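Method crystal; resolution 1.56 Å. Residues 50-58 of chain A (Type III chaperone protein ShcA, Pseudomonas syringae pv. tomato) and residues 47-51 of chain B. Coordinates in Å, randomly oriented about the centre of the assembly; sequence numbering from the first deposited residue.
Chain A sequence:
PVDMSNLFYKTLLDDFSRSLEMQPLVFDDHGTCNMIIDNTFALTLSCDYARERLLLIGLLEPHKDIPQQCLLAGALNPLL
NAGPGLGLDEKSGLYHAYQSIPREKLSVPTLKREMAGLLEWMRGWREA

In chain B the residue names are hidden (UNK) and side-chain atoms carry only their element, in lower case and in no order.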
# COMPACT_ATOMS: atom_id res chain seq x y z
N ALA A 50 -6.12 12.72 8.11
CA ALA A 50 -7.07 13.14 9.13
C ALA A 50 -6.97 12.26 10.35
O ALA A 50 -7.09 12.75 11.51
CB ALA A 50 -8.47 13.15 8.57
N ARG A 51 -6.74 10.96 10.16
CA ARG A 51 -6.64 10.02 11.27
C ARG A 51 -5.23 9.66 11.64
O ARG A 51 -5.01 8.78 12.47
CB ARG A 51 -7.51 8.77 10.97
CG ARG A 51 -8.93 9.07 10.50
CD ARG A 51 -9.79 7.82 10.35
NE ARG A 51 -11.15 8.08 9.81
CZ ARG A 51 -11.46 8.27 8.53
NH1 ARG A 51 -10.53 8.24 7.57
NH2 ARG A 51 -12.73 8.51 8.17
N GLU A 52 -4.24 10.34 11.05
CA GLU A 52 -2.86 10.20 11.44
C GLU A 52 -2.43 8.74 11.41
O GLU A 52 -1.86 8.21 12.29
CB GLU A 52 -2.58 10.87 12.80
CG GLU A 52 -2.87 12.36 12.74
CD GLU A 52 -2.54 13.08 14.05
OE1 GLU A 52 -1.37 13.05 14.50
OE2 GLU A 52 -3.47 13.70 14.62
N ARG A 53 -2.59 8.14 10.23
CA ARG A 53 -2.17 6.76 10.08
C ARG A 53 -1.82 6.47 8.61
O ARG A 53 -2.37 7.12 7.71
CB ARG A 53 -3.31 5.76 10.55
CG ARG A 53 -4.64 5.98 9.88
CD ARG A 53 -5.81 5.07 10.36
NE ARG A 53 -6.89 5.21 9.43
CZ ARG A 53 -7.76 4.24 9.10
NH1 ARG A 53 -7.67 3.04 9.65
NH2 ARG A 53 -8.61 4.49 8.16
N LEU A 54 -0.98 5.49 8.44
CA LEU A 54 -0.64 4.98 7.10
C LEU A 54 -1.31 3.63 6.96
O LEU A 54 -1.16 2.77 7.83
CB LEU A 54 0.85 4.86 6.99
CG LEU A 54 1.38 4.41 5.59
CD1 LEU A 54 1.10 5.46 4.50
CD2 LEU A 54 2.86 3.99 5.65
N LEU A 55 -1.98 3.43 5.84
CA LEU A 55 -2.62 2.13 5.55
C LEU A 55 -1.82 1.37 4.54
O LEU A 55 -1.40 1.96 3.54
CB LEU A 55 -4.01 2.32 5.07
CG LEU A 55 -4.94 3.06 6.05
CD1 LEU A 55 -6.17 3.60 5.39
CD2 LEU A 55 -5.19 2.14 7.22
N LEU A 56 -1.63 0.10 4.82
CA LEU A 56 -1.10 -0.88 3.86
C LEU A 56 -2.27 -1.71 3.41
O LEU A 56 -2.98 -2.33 4.25
CB LEU A 56 -0.07 -1.74 4.51
CG LEU A 56 1.28 -1.19 4.94
CD1 LEU A 56 1.17 0.18 5.63
CD2 LEU A 56 2.09 -2.13 5.79
N ILE A 57 -2.53 -1.78 2.11
CA ILE A 57 -3.71 -2.43 1.59
C ILE A 57 -3.30 -3.38 0.50
O ILE A 57 -2.48 -3.02 -0.37
CB ILE A 57 -4.71 -1.46 1.00
CG1 ILE A 57 -5.00 -0.26 1.95
CG2 ILE A 57 -6.05 -2.15 0.67
CD1 ILE A 57 -5.79 0.89 1.39
N GLY A 58 -3.79 -4.60 0.56
CA GLY A 58 -3.44 -5.60 -0.42
C GLY A 58 -4.62 -6.29 -1.03
O GLY A 58 -5.65 -6.49 -0.40
N UNK B 47 -10.06 5.35 -3.03
CA UNK B 47 -11.41 5.76 -2.63
C UNK B 47 -11.87 4.96 -1.46
O UNK B 47 -12.98 5.18 -0.97
n UNK B 47 -10.68 7.60 -6.25
c UNK B 47 -11.46 7.33 -5.21
c UNK B 47 -12.05 5.94 -5.14
c UNK B 47 -12.47 5.58 -3.74
o UNK B 47 -11.71 8.15 -4.33
N UNK B 48 -11.06 4.00 -1.00
CA UNK B 48 -11.54 3.02 -0.00
C UNK B 48 -11.86 3.71 1.33
O UNK B 48 -12.93 3.53 1.90
c UNK B 48 -11.86 0.01 -0.65
c UNK B 48 -10.55 0.79 -0.79
c UNK B 48 -10.51 1.91 0.24
c UNK B 48 -9.32 -0.10 -0.62
N UNK B 49 -10.97 4.56 1.76
CA UNK B 49 -11.00 5.11 3.09
C UNK B 49 -11.99 6.24 3.11
O UNK B 49 -12.11 7.00 2.16
c UNK B 49 -9.58 5.55 3.50
c UNK B 49 -7.23 4.59 3.63
c UNK B 49 -9.56 6.31 4.80
c UNK B 49 -8.70 4.30 3.62
N UNK B 50 -12.77 6.34 4.18
CA UNK B 50 -13.77 7.39 4.31
C UNK B 50 -13.12 8.76 4.31
O UNK B 50 -12.01 8.92 4.83
N UNK B 51 -13.78 9.74 3.68
CA UNK B 51 -13.22 11.08 3.56
C UNK B 51 -12.27 11.21 2.38
O UNK B 51 -11.33 12.01 2.43

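Position 47 of chain B carries five side-chain atoms: three carbons in an unbranched chain, the third bonded to one oxygen and one nitrogen. That is a carboxamide at the end of two methylenes, and the residue is Q47(B). Its side chain stays far from the chain A stretch, so this contact sets no demand on it.

Position 48 has four carbons and no heteroatom, with the fork at the second carbon. The CA-to-CB bond points toward chain A, and one of the terminal methyls approaches the branch methyl of I57(A). A fork one carbon beyond CB identifies leucine, L48(B), with rotamer m, t. Its CD1 lies 4.1 Å from CG2 of I57(A).

Position 49 also shows four carbons, but here the fork is at the first, and one arm is two carbons long. It points toward chain A and meets R51(A), R53(A) and L55(A). Branching at CB with unequal arms makes it isoleucine, I49(B), again m, t. The short arm serves the arginines: CG2 is 3.5 Å from NH1 of R51(A) and 3.9 Å from NH2 of R53(A), at the edge of the latter guanidinium. The long arm runs to L55(A), where CD1 of I49(B) and CD1 of L55(A) are modelled 2.3 Å apart; this is too close to be real, and only the neighbourhood of the two side chains can be trusted.

Position 50 has no side-chain atoms and is therefore glycine, G50(B). The carbonyl O of G50(B) accepts a hydrogen bond from NH1 of R51(A) at 3.2 Å, with a nearly straight angle of 160°, and a weak one from NH2 of R51(A) at 3.4 Å. The oxygen lies near the guanidinium plane, where the N-H groups point. A CB would have room here, so the contact does not itself require glycine.

Position 51 likewise lacks a side chain: G51(B), just before a helix. With phi/psi of 84/34, a CB would be jammed against the preceding carbonyl O, so the local backbone calls for glycine.

The rule is alternation put to use. Along the strand of chain A, R53(A), L55(A) and I57(A) point toward chain B, while L54(A) points away. Leucine and isoleucine from chain B meet the apolar part of this row, and I49(B), the most covered residue, spans from L55(A) to the arginines. Beyond it, R51(A) reaches from the loop to a backbone carbonyl, adding a polar anchor that reads main chain rather than side chain.

Chain B 47-51: QLIGG
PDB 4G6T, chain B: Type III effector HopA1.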